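Local coordinates for protein DOA1 (Saccharomyces cerevisiae, PDB 3ODT) that binds ubiquitin through its WD40 beta-propeller domain and probably thereby regulates the turnover of F-box proteins, at residues D29-L43 with W50-S64. Sequence-based numbering, arbitrary orientation.
Sequences DSKVASVSRDGTVRL and WLGTVVYTGQGFLNS
Thr40 to Leu43 pair antiparallel with Thr53 to Thr57, the outermost strand of a WD40 propeller blade, their short axes 4.6 Å apart. Leu43 and Thr53 exchange two backbone hydrogen bonds, and Val41 N donates to Tyr56 O. A classic beta bulge follows: Val55 and Tyr56 both face Val41, whose O takes a firm bond from Val55 N at 2.9 Å and a weak one from Tyr56 N. The chain then leaves, and 62-64 begins the next blade. Gly39 N closes the type I turn from Ser36 to Gly39 onto Ser36 O, and Leu62 N, from the opposite face of that carbonyl plane, ties the next blade to it.

Val41 CG1 meets Val55 CG2 within its own blade, while CG2 reaches across to the next, 3.6 Å from Leu62 CD1. In the turn, Arg37 bends at chi3 (61°) and folds its guanidinium back over Phe61 in an off-centre cation-pi contact, CZ 4.1 Å from the ring centroid, planes 40° apart.

Arg42 runs extended along the sheet face it shares with Thr40 and Val54. Val54 CG2 sits under one face of its guanidinium, 3.5 Å from NH1, while NE donates to Thr40 OG1 and NH2 makes a salt bridge to Asp38 OD2 (3.3 Å). A leucine in its place, with no guanidinium, would probably leave Asp38 OD2 without this salt-bridge mate and the Thr40 hydroxyl freer to turn. Asp38 OD1 takes Thr40 OG1 (2.7 Å) and Thr40 N from one face of the carboxylate, an Asx turn; His17 ND1 and Asp18 N, hydrogen-bonded to OD2, help fix the group. Asp38, His17, Ser34 and Trp44 form the hydrogen-bonded tetrad of WD40 repeats, while apolar packing of Val41, Leu62 and Phe76 of strand 73-78 joins the two blades.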
loop_
_atom_site.group_PDB
_atom_site.type_symbol
_atom_site.label_atom_id
_atom_site.label_comp_id
_atom_site.label_asym_id
_atom_site.label_seq_id
_atom_site.Cartn_x
_atom_site.Cartn_y
_atom_site.Cartn_z
ATOM N N ASP A 29 -11.417 10.241 7.601
ATOM C CA ASP A 29 -11.757 9.481 8.791
ATOM C C ASP A 29 -13.142 8.813 8.718
ATOM O O ASP A 29 -13.477 7.982 9.557
ATOM C CB ASP A 29 -11.723 10.368 10.011
ATOM C CG ASP A 29 -10.344 10.844 10.360
ATOM O OD1 ASP A 29 -9.315 10.345 9.843
ATOM O OD2 ASP A 29 -10.283 11.781 11.177
ATOM N N SER A 30 -13.943 9.186 7.730
ATOM C CA SER A 30 -15.265 8.592 7.543
ATOM C C SER A 30 -15.411 7.817 6.225
ATOM O O SER A 30 -16.512 7.393 5.875
ATOM C CB SER A 30 -16.377 9.649 7.613
ATOM O OG SER A 30 -16.334 10.541 6.493
ATOM N N LYS A 31 -14.318 7.643 5.506
ATOM C CA LYS A 31 -14.404 6.995 4.211
ATOM C C LYS A 31 -13.137 6.194 3.955
ATOM O O LYS A 31 -12.028 6.727 4.063
ATOM C CB LYS A 31 -14.533 8.032 3.083
ATOM C CG LYS A 31 -15.854 8.771 3.011
ATOM C CD LYS A 31 -15.976 9.647 1.746
ATOM C CE LYS A 31 -17.377 10.245 1.595
ATOM N NZ LYS A 31 -17.788 11.004 2.789
ATOM N N VAL A 32 -13.314 4.940 3.553
ATOM C CA VAL A 32 -12.201 4.112 3.146
ATOM C C VAL A 32 -12.572 3.404 1.845
ATOM O O VAL A 32 -13.759 3.203 1.530
ATOM C CB VAL A 32 -11.768 3.110 4.224
ATOM C CG1 VAL A 32 -11.474 3.821 5.563
ATOM C CG2 VAL A 32 -12.777 2.010 4.419
ATOM N N ALA A 33 -11.551 2.981 1.109
ATOM C CA ALA A 33 -11.767 2.286 -0.152
ATOM C C ALA A 33 -10.937 1.017 -0.233
ATOM O O ALA A 33 -9.879 0.888 0.389
ATOM C CB ALA A 33 -11.481 3.194 -1.323
ATOM N N SER A 34 -11.439 0.065 -0.993
ATOM C CA SER A 34 -10.777 -1.229 -1.116
ATOM C C SER A 34 -10.954 -1.758 -2.522
ATOM O O SER A 34 -11.911 -1.424 -3.199
ATOM C CB SER A 34 -11.373 -2.224 -0.114
ATOM O OG SER A 34 -12.781 -2.328 -0.307
ATOM N N VAL A 35 -9.999 -2.589 -2.945
ATOM C CA VAL A 35 -10.097 -3.265 -4.231
ATOM C C VAL A 35 -9.800 -4.732 -4.030
ATOM O O VAL A 35 -9.170 -5.132 -3.038
ATOM C CB VAL A 35 -9.165 -2.642 -5.289
ATOM C CG1 VAL A 35 -9.452 -1.140 -5.517
ATOM C CG2 VAL A 35 -7.713 -2.863 -4.921
ATOM N N SER A 36 -10.251 -5.550 -4.965
ATOM C CA SER A 36 -10.312 -6.969 -4.732
ATOM C C SER A 36 -10.104 -7.749 -6.015
ATOM O O SER A 36 -10.334 -7.231 -7.114
ATOM C CB SER A 36 -11.696 -7.289 -4.130
ATOM O OG SER A 36 -12.004 -8.659 -4.139
ATOM N N ARG A 37 -9.728 -9.011 -5.886
ATOM C CA ARG A 37 -9.751 -9.927 -7.016
ATOM C C ARG A 37 -11.157 -10.156 -7.581
ATOM O O ARG A 37 -11.292 -10.719 -8.670
ATOM C CB ARG A 37 -9.105 -11.228 -6.615
ATOM C CG ARG A 37 -7.600 -11.112 -6.449
ATOM C CD ARG A 37 -7.083 -12.344 -5.731
ATOM N NE ARG A 37 -7.325 -13.589 -6.453
ATOM C CZ ARG A 37 -6.468 -14.143 -7.304
ATOM N NH1 ARG A 37 -5.304 -13.553 -7.569
ATOM N NH2 ARG A 37 -6.766 -15.291 -7.892
ATOM N N ASP A 38 -12.197 -9.704 -6.879
ATOM C CA ASP A 38 -13.563 -9.763 -7.418
ATOM C C ASP A 38 -13.818 -8.700 -8.506
ATOM O O ASP A 38 -14.884 -8.657 -9.105
ATOM C CB ASP A 38 -14.647 -9.721 -6.312
ATOM C CG ASP A 38 -14.771 -8.366 -5.610
ATOM O OD1 ASP A 38 -14.166 -7.374 -6.057
ATOM O OD2 ASP A 38 -15.524 -8.296 -4.594
ATOM N N GLY A 39 -12.822 -7.858 -8.760
ATOM C CA GLY A 39 -12.879 -6.901 -9.834
ATOM C C GLY A 39 -13.552 -5.589 -9.468
ATOM O O GLY A 39 -13.740 -4.742 -10.341
ATOM N N THR A 40 -13.891 -5.410 -8.193
ATOM C CA THR A 40 -14.596 -4.223 -7.757
ATOM C C THR A 40 -13.726 -3.289 -6.925
ATOM O O THR A 40 -12.750 -3.719 -6.283
ATOM C CB THR A 40 -15.886 -4.543 -6.956
ATOM O OG1 THR A 40 -15.555 -5.091 -5.669
ATOM C CG2 THR A 40 -16.795 -5.486 -7.719
ATOM N N VAL A 41 -14.105 -2.016 -6.972
ATOM C CA VAL A 41 -13.623 -0.964 -6.071
ATOM C C VAL A 41 -14.820 -0.624 -5.207
ATOM O O VAL A 41 -15.886 -0.322 -5.732
ATOM C CB VAL A 41 -13.254 0.309 -6.832
ATOM C CG1 VAL A 41 -12.723 1.373 -5.868
ATOM C CG2 VAL A 41 -12.239 0.008 -7.927
ATOM N N ARG A 42 -14.653 -0.680 -3.896
ATOM C CA ARG A 42 -15.696 -0.315 -2.952
ATOM C C ARG A 42 -15.300 0.849 -2.098
ATOM O O ARG A 42 -14.163 0.949 -1.633
ATOM C CB ARG A 42 -16.061 -1.515 -2.094
ATOM C CG ARG A 42 -16.725 -2.564 -2.915
ATOM C CD ARG A 42 -17.005 -3.799 -2.137
ATOM N NE ARG A 42 -17.164 -4.899 -3.083
ATOM C CZ ARG A 42 -18.279 -5.559 -3.317
ATOM N NH1 ARG A 42 -19.400 -5.258 -2.699
ATOM N NH2 ARG A 42 -18.241 -6.530 -4.198
ATOM N N LEU A 43 -16.258 1.746 -1.928
ATOM C CA LEU A 43 -16.157 2.905 -1.056
ATOM C C LEU A 43 -17.052 2.642 0.134
ATOM O O LEU A 43 -18.263 2.361 -0.015
ATOM C CB LEU A 43 -16.614 4.154 -1.791
ATOM C CG LEU A 43 -16.607 5.416 -0.947
ATOM C CD1 LEU A 43 -15.191 5.789 -0.519
ATOM C CD2 LEU A 43 -17.231 6.544 -1.745
ATOM N N TRP A 50 -20.709 1.601 9.120
ATOM C CA TRP A 50 -20.056 1.643 7.835
ATOM C C TRP A 50 -20.936 0.951 6.801
ATOM O O TRP A 50 -21.432 -0.159 7.021
ATOM C CB TRP A 50 -18.733 0.908 7.917
ATOM C CG TRP A 50 -17.686 1.634 8.707
ATOM C CD1 TRP A 50 -17.406 1.507 10.046
ATOM C CD2 TRP A 50 -16.771 2.610 8.197
ATOM N NE1 TRP A 50 -16.360 2.345 10.386
ATOM C CE2 TRP A 50 -15.960 3.026 9.267
ATOM C CE3 TRP A 50 -16.548 3.153 6.927
ATOM C CZ2 TRP A 50 -14.961 3.985 9.111
ATOM C CZ3 TRP A 50 -15.562 4.091 6.775
ATOM C CH2 TRP A 50 -14.778 4.499 7.854
ATOM N N LEU A 51 -21.134 1.624 5.676
ATOM C CA LEU A 51 -21.909 1.112 4.574
ATOM C C LEU A 51 -21.019 1.157 3.354
ATOM O O LEU A 51 -20.376 2.165 3.086
ATOM C CB LEU A 51 -23.124 2.014 4.362
ATOM C CG LEU A 51 -23.987 1.709 3.124
ATOM C CD1 LEU A 51 -24.681 0.342 3.279
ATOM C CD2 LEU A 51 -25.031 2.810 2.855
ATOM N N GLY A 52 -20.969 0.045 2.625
ATOM C CA GLY A 52 -20.199 -0.071 1.403
ATOM C C GLY A 52 -21.038 0.053 0.146
ATOM O O GLY A 52 -22.181 -0.414 0.089
ATOM N N THR A 53 -20.460 0.694 -0.859
ATOM C CA THR A 53 -21.034 0.784 -2.185
ATOM C C THR A 53 -19.961 0.453 -3.231
ATOM O O THR A 53 -18.788 0.812 -3.086
ATOM C CB THR A 53 -21.507 2.216 -2.493
ATOM O OG1 THR A 53 -22.334 2.697 -1.433
ATOM C CG2 THR A 53 -22.313 2.223 -3.750
ATOM N N VAL A 54 -20.353 -0.224 -4.300
ATOM C CA VAL A 54 -19.455 -0.508 -5.396
ATOM C C VAL A 54 -19.415 0.702 -6.313
ATOM O O VAL A 54 -20.448 1.103 -6.868
ATOM C CB VAL A 54 -19.888 -1.747 -6.211
ATOM C CG1 VAL A 54 -18.991 -1.937 -7.404
ATOM C CG2 VAL A 54 -19.855 -2.980 -5.333
ATOM N N VAL A 55 -18.229 1.273 -6.487
ATOM C CA VAL A 55 -18.074 2.462 -7.324
ATOM C C VAL A 55 -17.468 2.121 -8.672
ATOM O O VAL A 55 -17.489 2.944 -9.582
ATOM C CB VAL A 55 -17.260 3.565 -6.613
ATOM C CG1 VAL A 55 -18.039 4.093 -5.383
ATOM C CG2 VAL A 55 -15.894 3.078 -6.224
ATOM N N TYR A 56 -16.971 0.892 -8.811
ATOM C CA TYR A 56 -16.491 0.405 -10.109
ATOM C C TYR A 56 -16.479 -1.122 -10.125
ATOM O O TYR A 56 -16.093 -1.750 -9.158
ATOM C CB TYR A 56 -15.062 0.922 -10.413
ATOM C CG TYR A 56 -14.445 0.269 -11.648
ATOM C CD1 TYR A 56 -14.566 0.843 -12.901
ATOM C CD2 TYR A 56 -13.755 -0.934 -11.546
ATOM C CE1 TYR A 56 -13.994 0.227 -14.021
ATOM C CE2 TYR A 56 -13.177 -1.536 -12.632
ATOM C CZ TYR A 56 -13.294 -0.965 -13.865
ATOM O OH TYR A 56 -12.723 -1.614 -14.952
ATOM N N THR A 57 -16.894 -1.694 -11.243
ATOM C CA THR A 57 -16.799 -3.129 -11.482
ATOM C C THR A 57 -16.187 -3.386 -12.836
ATOM O O THR A 57 -16.551 -2.742 -13.837
ATOM C CB THR A 57 -18.165 -3.823 -11.505
ATOM O OG1 THR A 57 -18.902 -3.477 -10.338
ATOM C CG2 THR A 57 -17.971 -5.317 -11.515
ATOM N N GLY A 58 -15.290 -4.376 -12.858
ATOM C CA GLY A 58 -14.716 -4.916 -14.085
ATOM C C GLY A 58 -14.401 -6.384 -13.877
ATOM O O GLY A 58 -14.597 -6.922 -12.777
ATOM N N GLN A 59 -13.944 -7.067 -14.917
ATOM C CA GLN A 59 -13.637 -8.490 -14.771
ATOM C C GLN A 59 -12.235 -8.755 -14.225
ATOM O O GLN A 59 -12.006 -9.761 -13.525
ATOM C CB GLN A 59 -13.872 -9.233 -16.091
ATOM C CG GLN A 59 -15.363 -9.450 -16.382
ATOM C CD GLN A 59 -16.129 -10.038 -15.160
ATOM O OE1 GLN A 59 -15.704 -11.029 -14.561
ATOM N NE2 GLN A 59 -17.261 -9.407 -14.788
ATOM N N GLY A 60 -11.294 -7.859 -14.489
ATOM C CA GLY A 60 -9.931 -8.146 -14.091
ATOM C C GLY A 60 -9.695 -7.973 -12.598
ATOM O O GLY A 60 -10.293 -7.118 -11.958
ATOM N N PHE A 61 -8.772 -8.762 -12.076
ATOM C CA PHE A 61 -8.392 -8.677 -10.685
ATOM C C PHE A 61 -7.838 -7.279 -10.440
ATOM O O PHE A 61 -7.060 -6.750 -11.268
ATOM C CB PHE A 61 -7.295 -9.687 -10.362
ATOM C CG PHE A 61 -7.678 -11.112 -10.556
ATOM C CD1 PHE A 61 -9.003 -11.503 -10.716
ATOM C CD2 PHE A 61 -6.687 -12.088 -10.578
ATOM C CE1 PHE A 61 -9.324 -12.843 -10.897
ATOM C CE2 PHE A 61 -7.015 -13.419 -10.754
ATOM C CZ PHE A 61 -8.334 -13.793 -10.910
ATOM N N LEU A 62 -8.222 -6.684 -9.326
ATOM C CA LEU A 62 -7.669 -5.404 -8.897
ATOM C C LEU A 62 -6.757 -5.674 -7.693
ATOM O O LEU A 62 -7.151 -6.350 -6.720
ATOM C CB LEU A 62 -8.770 -4.405 -8.560
ATOM C CG LEU A 62 -9.692 -4.017 -9.713
ATOM C CD1 LEU A 62 -10.745 -3.049 -9.245
ATOM C CD2 LEU A 62 -8.852 -3.418 -10.831
ATOM N N ASN A 63 -5.538 -5.149 -7.798
ATOM C CA ASN A 63 -4.454 -5.398 -6.853
ATOM C C ASN A 63 -3.906 -4.190 -6.129
ATOM O O ASN A 63 -3.206 -4.324 -5.132
ATOM C CB ASN A 63 -3.334 -6.140 -7.558
ATOM C CG ASN A 63 -3.737 -7.553 -7.941
ATOM O OD1 ASN A 63 -4.281 -8.281 -7.120
ATOM N ND2 ASN A 63 -3.494 -7.934 -9.205
ATOM N N SER A 64 -4.239 -3.000 -6.622
ATOM C CA SER A 64 -3.711 -1.774 -6.055
ATOM C C SER A 64 -4.754 -0.648 -6.117
ATOM O O SER A 64 -5.596 -0.580 -7.038
ATOM C CB SER A 64 -2.423 -1.391 -6.785
ATOM O OG SER A 64 -2.648 -1.245 -8.167
#